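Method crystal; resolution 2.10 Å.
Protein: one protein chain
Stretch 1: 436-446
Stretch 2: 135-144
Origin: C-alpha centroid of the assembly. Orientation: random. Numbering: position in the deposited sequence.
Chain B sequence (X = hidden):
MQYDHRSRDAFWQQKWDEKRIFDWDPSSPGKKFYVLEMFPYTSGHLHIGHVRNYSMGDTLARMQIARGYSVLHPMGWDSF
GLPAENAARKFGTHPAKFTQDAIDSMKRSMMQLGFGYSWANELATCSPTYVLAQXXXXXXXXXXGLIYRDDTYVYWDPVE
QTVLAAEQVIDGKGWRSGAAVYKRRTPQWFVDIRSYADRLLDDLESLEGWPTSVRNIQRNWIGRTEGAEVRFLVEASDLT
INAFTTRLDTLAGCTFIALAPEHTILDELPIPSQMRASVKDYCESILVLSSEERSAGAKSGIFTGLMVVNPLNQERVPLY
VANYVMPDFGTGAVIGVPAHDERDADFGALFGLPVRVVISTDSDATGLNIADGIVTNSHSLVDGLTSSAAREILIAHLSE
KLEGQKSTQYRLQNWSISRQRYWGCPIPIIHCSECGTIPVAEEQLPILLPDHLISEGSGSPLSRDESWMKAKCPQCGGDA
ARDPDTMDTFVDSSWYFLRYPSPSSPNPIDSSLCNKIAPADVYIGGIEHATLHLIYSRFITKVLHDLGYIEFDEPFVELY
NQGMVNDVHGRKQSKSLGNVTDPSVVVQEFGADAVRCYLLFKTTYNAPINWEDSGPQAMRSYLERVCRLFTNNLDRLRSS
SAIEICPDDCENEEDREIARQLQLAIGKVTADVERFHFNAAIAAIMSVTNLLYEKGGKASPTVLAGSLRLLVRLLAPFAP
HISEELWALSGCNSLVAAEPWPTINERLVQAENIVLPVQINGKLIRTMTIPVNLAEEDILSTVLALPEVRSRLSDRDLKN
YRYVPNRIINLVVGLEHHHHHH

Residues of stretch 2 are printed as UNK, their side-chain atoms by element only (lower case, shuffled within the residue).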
ATOM      1  N   GLY B 436      17.696  31.855 -17.514  1.00 51.86           N
ATOM      2  CA  GLY B 436      17.564  30.941 -16.359  1.00 53.68           C
ATOM      3  C   GLY B 436      16.792  29.669 -16.714  1.00 53.08           C
ATOM      4  O   GLY B 436      16.957  29.132 -17.831  1.00 52.30           O
ATOM      5  N   THR B 437      15.953  29.169 -15.791  1.00 50.22           N
ATOM      6  CA  THR B 437      15.324  27.856 -15.980  1.00 52.54           C
ATOM      7  C   THR B 437      13.992  28.080 -16.699  1.00 47.48           C
ATOM      8  O   THR B 437      13.141  28.798 -16.219  1.00 52.14           O
ATOM      9  CB  THR B 437      15.149  27.072 -14.647  1.00 54.56           C
ATOM     10  OG1 THR B 437      14.107  27.671 -13.874  1.00 56.35           O
ATOM     11  CG2 THR B 437      16.441  27.075 -13.824  1.00 51.07           C
ATOM     12  N   ILE B 438      13.807  27.462 -17.849  1.00 43.10           N
ATOM     13  CA  ILE B 438      12.629  27.725 -18.664  1.00 43.85           C
ATOM     14  C   ILE B 438      11.911  26.445 -19.006  1.00 42.51           C
ATOM     15  O   ILE B 438      12.549  25.482 -19.460  1.00 39.67           O
ATOM     16  CB  ILE B 438      13.010  28.456 -19.990  1.00 44.67           C
ATOM     17  CG1 ILE B 438      13.801  29.732 -19.672  1.00 42.28           C
ATOM     18  CG2 ILE B 438      11.766  28.788 -20.822  1.00 47.48           C
ATOM     19  CD1 ILE B 438      13.009  30.821 -18.977  1.00 44.18           C
ATOM     20  N   PRO B 439      10.579  26.457 -18.871  1.00 37.26           N
ATOM     21  CA  PRO B 439       9.812  25.327 -19.286  1.00 38.85           C
ATOM     22  C   PRO B 439       9.933  25.050 -20.757  1.00 38.43           C
ATOM     23  O   PRO B 439       9.932  25.972 -21.550  1.00 37.38           O
ATOM     24  CB  PRO B 439       8.350  25.732 -18.953  1.00 40.11           C
ATOM     25  CG  PRO B 439       8.465  26.709 -17.896  1.00 41.18           C
ATOM     26  CD  PRO B 439       9.760  27.439 -18.135  1.00 42.88           C
ATOM     27  N   VAL B 440      10.031  23.779 -21.116  1.00 34.36           N
ATOM     28  CA  VAL B 440       9.865  23.397 -22.495  1.00 33.13           C
ATOM     29  C   VAL B 440       8.432  23.787 -22.859  1.00 39.25           C
ATOM     30  O   VAL B 440       7.501  23.596 -22.063  1.00 37.52           O
ATOM     31  CB  VAL B 440      10.066  21.878 -22.684  1.00 30.53           C
ATOM     32  CG1 VAL B 440       9.598  21.384 -24.033  1.00 29.63           C
ATOM     33  CG2 VAL B 440      11.537  21.525 -22.486  1.00 33.57           C
ATOM     34  N   ALA B 441       8.256  24.265 -24.073  1.00 40.56           N
ATOM     35  CA  ALA B 441       6.943  24.654 -24.571  1.00 47.22           C
ATOM     36  C   ALA B 441       6.109  23.417 -24.802  1.00 45.11           C
ATOM     37  O   ALA B 441       6.616  22.405 -25.281  1.00 39.77           O
ATOM     38  CB  ALA B 441       7.088  25.429 -25.906  1.00 46.50           C
ATOM     39  N   GLU B 442       4.818  23.523 -24.523  1.00 44.62           N
ATOM     40  CA  GLU B 442       3.909  22.379 -24.616  1.00 47.25           C
ATOM     41  C   GLU B 442       3.946  21.692 -25.979  1.00 46.54           C
ATOM     42  O   GLU B 442       3.859  20.452 -26.083  1.00 43.20           O
ATOM     43  CB  GLU B 442       2.473  22.809 -24.271  1.00 52.90           C
ATOM     44  CG  GLU B 442       1.529  21.623 -24.140  1.00 61.15           C
ATOM     45  CD  GLU B 442       0.357  21.903 -23.237  1.00 67.49           C
ATOM     46  OE1 GLU B 442       0.570  22.048 -22.012  1.00 73.38           O
ATOM     47  OE2 GLU B 442      -0.774  21.975 -23.754  1.00 74.83           O
ATOM     48  N   GLU B 443       4.116  22.500 -27.025  1.00 48.38           N
ATOM     49  CA  GLU B 443       4.291  22.011 -28.403  1.00 53.83           C
ATOM     50  C   GLU B 443       5.452  21.014 -28.568  1.00 42.33           C
ATOM     51  O   GLU B 443       5.373  20.134 -29.387  1.00 36.79           O
ATOM     52  CB  GLU B 443       4.501  23.198 -29.378  1.00 61.74           C
ATOM     53  CG  GLU B 443       3.259  24.068 -29.621  1.00 72.31           C
ATOM     54  CD  GLU B 443       2.912  25.082 -28.513  1.00 84.07           C
ATOM     55  OE1 GLU B 443       3.796  25.488 -27.708  1.00 70.46           O
ATOM     56  OE2 GLU B 443       1.720  25.489 -28.457  1.00 99.60           O
ATOM     57  N   GLN B 444       6.541  21.214 -27.828  1.00 43.08           N
ATOM     58  CA  GLN B 444       7.725  20.337 -27.890  1.00 44.40           C
ATOM     59  C   GLN B 444       7.598  19.034 -27.093  1.00 39.91           C
ATOM     60  O   GLN B 444       8.374  18.100 -27.328  1.00 36.24           O
ATOM     61  CB  GLN B 444       8.988  21.063 -27.401  1.00 49.50           C
ATOM     62  CG  GLN B 444       9.850  21.550 -28.541  1.00 58.79           C
ATOM     63  CD  GLN B 444       9.060  22.484 -29.375  1.00 62.89           C
ATOM     64  OE1 GLN B 444       8.624  23.541 -28.891  1.00 64.09           O
ATOM     65  NE2 GLN B 444       8.793  22.077 -30.613  1.00 60.40           N
ATOM     66  N   LEU B 445       6.619  18.968 -26.195  1.00 32.67           N
ATOM     67  CA  LEU B 445       6.401  17.761 -25.400  1.00 28.98           C
ATOM     68  C   LEU B 445       5.917  16.563 -26.163  1.00 31.31           C
ATOM     69  O   LEU B 445       5.140  16.694 -27.095  1.00 33.60           O
ATOM     70  CB  LEU B 445       5.481  18.073 -24.215  1.00 27.55           C
ATOM     71  CG  LEU B 445       6.012  19.149 -23.267  1.00 28.80           C
ATOM     72  CD1 LEU B 445       5.085  19.396 -22.120  1.00 33.28           C
ATOM     73  CD2 LEU B 445       7.414  18.879 -22.756  1.00 32.38           C
ATOM     74  N   PRO B 446       6.379  15.349 -25.821  1.00 27.26           N
ATOM     75  CA  PRO B 446       7.284  15.039 -24.750  1.00 29.30           C
ATOM     76  C   PRO B 446       8.762  15.144 -25.121  1.00 28.02           C
ATOM     77  O   PRO B 446       9.112  14.839 -26.245  1.00 27.54           O
ATOM     78  CB  PRO B 446       6.977  13.541 -24.475  1.00 27.69           C
ATOM     79  CG  PRO B 446       6.634  13.047 -25.826  1.00 27.09           C
ATOM     80  CD  PRO B 446       5.869  14.159 -26.493  1.00 22.67           C
ATOM     81  N   UNK B 135       5.237  15.060 -17.818  1.00 25.78           N
ATOM     82  CA  UNK B 135       5.954  16.311 -18.089  1.00 23.87           C
ATOM     83  C   UNK B 135       4.992  17.463 -17.979  1.00 23.74           C
ATOM     84  O   UNK B 135       5.327  18.485 -17.382  1.00 26.49           O
ATOM     85  c   UNK B 135       6.693  16.246 -19.417  1.00 24.74           C
ATOM     86  o   UNK B 135       8.069  15.306 -21.781  1.00 26.81           O
ATOM     87  c   UNK B 135       8.617  15.102 -20.687  1.00 28.04           C
ATOM     88  c   UNK B 135       7.894  15.298 -19.344  1.00 27.79           C
ATOM     89  n   UNK B 135       9.859  14.696 -20.591  1.00 28.36           N
ATOM     90  N   UNK B 136       3.770  17.277 -18.441  1.00 26.10           N
ATOM     91  CA  UNK B 136       2.752  18.334 -18.236  1.00 30.32           C
ATOM     92  C   UNK B 136       2.460  18.569 -16.824  1.00 28.68           C
ATOM     93  O   UNK B 136       2.409  19.738 -16.374  1.00 30.85           O
ATOM     94  c   UNK B 136       1.559  18.031 -20.431  1.00 36.20           C
ATOM     95  c   UNK B 136       1.448  18.044 -18.938  1.00 31.19           C
ATOM     96  c   UNK B 136       0.218  17.681 -22.500  1.00 46.80           C
ATOM     97  n   UNK B 136      -1.118  17.993 -23.070  1.00 53.47           N
ATOM     98  c   UNK B 136       0.175  17.796 -21.011  1.00 41.79           C
ATOM     99  N   UNK B 137       2.290  17.473 -16.072  1.00 32.10           N
ATOM    100  CA  UNK B 137       2.061  17.626 -14.635  1.00 31.71           C
ATOM    101  C   UNK B 137       3.255  18.298 -13.964  1.00 30.00           C
ATOM    102  O   UNK B 137       3.090  19.163 -13.124  1.00 30.68           O
ATOM    103  c   UNK B 137       0.433  15.603 -14.161  1.00 36.00           C
ATOM    104  c   UNK B 137       1.794  16.274 -13.967  1.00 35.79           C
ATOM    105  c   UNK B 137      -0.706  16.554 -13.885  1.00 37.04           C
ATOM    106  c   UNK B 137       0.409  14.434 -13.182  1.00 38.02           C
ATOM    107  N   UNK B 138       4.479  17.909 -14.349  1.00 32.21           N
ATOM    108  CA  UNK B 138       5.673  18.529 -13.726  1.00 28.17           C
ATOM    109  C   UNK B 138       5.648  20.031 -13.964  1.00 27.22           C
ATOM    110  O   UNK B 138       5.893  20.815 -13.031  1.00 26.25           O
ATOM    111  c   UNK B 138       9.857  20.272 -13.726  1.00 32.39           C
ATOM    112  c   UNK B 138      10.199  18.298 -12.424  1.00 32.27           C
ATOM    113  c   UNK B 138       6.919  17.907 -14.283  1.00 28.60           C
ATOM    114  c   UNK B 138       8.993  17.785 -12.869  1.00 32.00           C
ATOM    115  c   UNK B 138       8.666  19.741 -14.222  1.00 32.99           C
ATOM    116  c   UNK B 138       8.193  18.500 -13.758  1.00 31.98           C
ATOM    117  c   UNK B 138      10.617  19.545 -12.837  1.00 33.17           C
ATOM    118  N   UNK B 139       5.340  20.435 -15.200  1.00 28.80           N
ATOM    119  CA  UNK B 139       5.357  21.886 -15.543  1.00 32.31           C
ATOM    120  C   UNK B 139       4.259  22.660 -14.858  1.00 33.79           C
ATOM    121  O   UNK B 139       4.469  23.817 -14.426  1.00 37.49           O
ATOM    122  c   UNK B 139       7.833  22.477 -17.187  1.00 31.57           C
ATOM    123  c   UNK B 139       6.570  21.743 -19.207  1.00 34.72           C
ATOM    124  c   UNK B 139       6.650  21.654 -17.697  1.00 32.27           C
ATOM    125  c   UNK B 139       5.335  22.103 -17.061  1.00 30.99           C
ATOM    126  N   UNK B 140       3.102  22.023 -14.689  1.00 35.63           N
ATOM    127  CA  UNK B 140       2.027  22.645 -13.842  1.00 34.30           C
ATOM    128  C   UNK B 140       2.472  22.854 -12.399  1.00 33.14           C
ATOM    129  O   UNK B 140       2.407  23.984 -11.852  1.00 34.19           O
ATOM    130  o   UNK B 140      -0.459  23.932 -13.476  1.00 48.09           O
ATOM    131  o   UNK B 140      -1.486  22.027 -13.130  1.00 50.88           O
ATOM    132  c   UNK B 140      -0.492  22.685 -13.517  1.00 47.21           C
ATOM    133  c   UNK B 140       0.718  21.895 -14.001  1.00 36.86           C
ATOM    134  N   UNK B 141       3.053  21.830 -11.790  1.00 33.65           N
ATOM    135  CA  UNK B 141       3.534  21.977 -10.412  1.00 31.52           C
ATOM    136  C   UNK B 141       4.675  22.982 -10.307  1.00 33.37           C
ATOM    137  O   UNK B 141       4.791  23.703  -9.292  1.00 33.17           O
ATOM    138  c   UNK B 141       3.953  20.624  -9.826  1.00 34.40           C
ATOM    139  c   UNK B 141       2.797  19.790  -9.198  1.00 35.63           C
ATOM    140  c   UNK B 141       1.720  19.315 -10.171  1.00 36.06           C
ATOM    141  c   UNK B 141       3.435  18.596  -8.504  1.00 34.97           C
ATOM    142  N   UNK B 142       5.541  23.017 -11.337  1.00 31.89           N
ATOM    143  CA  UNK B 142       6.588  24.043 -11.420  1.00 32.52           C
ATOM    144  C   UNK B 142       6.013  25.461 -11.520  1.00 31.51           C
ATOM    145  O   UNK B 142       6.382  26.305 -10.719  1.00 29.80           O
ATOM    146  c   UNK B 142       9.578  25.065 -11.785  1.00 42.46           C
ATOM    147  c   UNK B 142       7.528  23.766 -12.601  1.00 33.70           C
ATOM    148  c   UNK B 142      10.605  26.723 -13.170  1.00 46.76           C
ATOM    149  o   UNK B 142      11.542  27.652 -13.461  1.00 50.45           O
ATOM    150  c   UNK B 142       9.691  26.470 -14.165  1.00 46.18           C
ATOM    151  c   UNK B 142      10.573  26.035 -11.963  1.00 43.49           C
ATOM    152  c   UNK B 142       8.626  24.801 -12.785  1.00 39.82           C
ATOM    153  c   UNK B 142       8.711  25.514 -13.968  1.00 46.31           C
ATOM    154  N   UNK B 143       5.105  25.723 -12.464  1.00 34.42           N
ATOM    155  CA  UNK B 143       4.407  27.053 -12.496  1.00 42.16           C
ATOM    156  C   UNK B 143       3.714  27.483 -11.196  1.00 43.40           C
ATOM    157  O   UNK B 143       3.718  28.647 -10.870  1.00 45.05           O
ATOM    158  c   UNK B 143       3.998  27.077 -14.995  1.00 61.35           C
ATOM    159  c   UNK B 143       4.761  28.669 -17.667  1.00 93.46           C
ATOM    160  n   UNK B 143       3.896  27.677 -17.369  1.00 82.54           N
ATOM    161  n   UNK B 143       4.973  29.697 -16.828  1.00 99.04           N
ATOM    162  c   UNK B 143       3.368  27.133 -13.614  1.00 48.66           C
ATOM    163  n   UNK B 143       5.428  28.642 -18.823  1.00 90.51           N
ATOM    164  c   UNK B 143       3.104  27.572 -16.126  1.00 69.24           C
ATOM    165  N   UNK B 144       3.130  26.551 -10.456  1.00 42.96           N
ATOM    166  CA  UNK B 144       2.427  26.911  -9.217  1.00 47.59           C
ATOM    167  C   UNK B 144       3.327  26.907  -7.995  1.00 45.84           C
ATOM    168  O   UNK B 144       2.831  27.023  -6.885  1.00 51.48           O
ATOM    169  c   UNK B 144      -0.983  27.095 -11.867  1.00 58.10           C
ATOM    170  c   UNK B 144       1.229  25.981  -8.952  1.00 48.52           C
ATOM    171  n   UNK B 144      -1.878  26.006 -12.338  1.00 55.39           N
ATOM    172  c   UNK B 144       0.278  25.781 -10.124  1.00 52.94           C
ATOM    173  c   UNK B 144      -0.623  26.967 -10.383  1.00 56.02           C
TER
HETATM  174  O   HOH W   1      10.614  29.538 -15.605  1.00 54.38           O

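Position 135 has five side-chain atoms: three carbons in a row, the third bearing one oxygen and one nitrogen. That terminal amide, one methylene longer than asparagine's, makes it Gln135. Its CA-to-CB bond points toward stretch 1, and OE1 lies 3.1 Å from CA of Pro446 and 3.8 Å from CD2 of Leu445.

Position 136 carries four carbons in an unbranched row ending in nitrogen, which identifies Lys136. CB points sideways, but the extended chain brings NZ to 4.1 Å from OE2 of Glu442, opposite charges near each other yet beyond salt-bridge range. Its aliphatic part also counts, since CG is 4.1 Å from CD1 of Leu445.

Position 137 shows four carbons forked at the second, hence Leu137; its side chain is out of reach of stretch 1. Position 138 has one carbon and then a six-carbon ring without oxygen, so it is Phe138, also out of reach.

Position 139 repeats the four-carbon fork and is Leu139, here directed toward stretch 1. CD2 lies 3.7 Å from CB of Pro439, while CD1 lies 3.5 Å from the backbone O of Val440 and 4.0 Å from CD1 of Leu445.

Position 140 has two carbons, the second carrying two oxygens: Asp140, without contact to stretch 1. Position 141, another four-carbon fork, is Leu141, buried and out of reach of stretch 1.

Position 142 has one carbon and a six-carbon ring bearing an oxygen, which gives Tyr142. Its OH hydrogen-bonds OG1 of Thr437 at 2.6 Å, and either hydroxyl could donate. Water 1 lies 3.0 Å from Tyr142 OH and donates to Thr437 O at 2.7 Å, adding a bridge. CG of Pro439 sits at the ring edge, 3.9 Å from CE2.

Position 143 runs three carbons, a nitrogen, then a carbon with two more nitrogens: the guanidinium of Arg143. Pro439 CG lies over one face of this group, 3.7 Å from NH2.

Position 144 has four carbons in a row ending in nitrogen and is Lys144, the first residue to leave helical phi/psi. Its NZ forms a salt bridge with OD1 of Asp140 at 2.8 Å, within the stretch.

The contact buries 508 Å², summed over both sides. Positions 135, 139 and 142, spaced four and three residues apart, all point toward stretch 1, as expected for one face of a helix. Pro439 and Leu445 pack against that face through Leu139, while the hydroxyl pair and water fix the Thr437 end with directional bonds.

Stretch 2 (135-144) QKLFLDLYRK
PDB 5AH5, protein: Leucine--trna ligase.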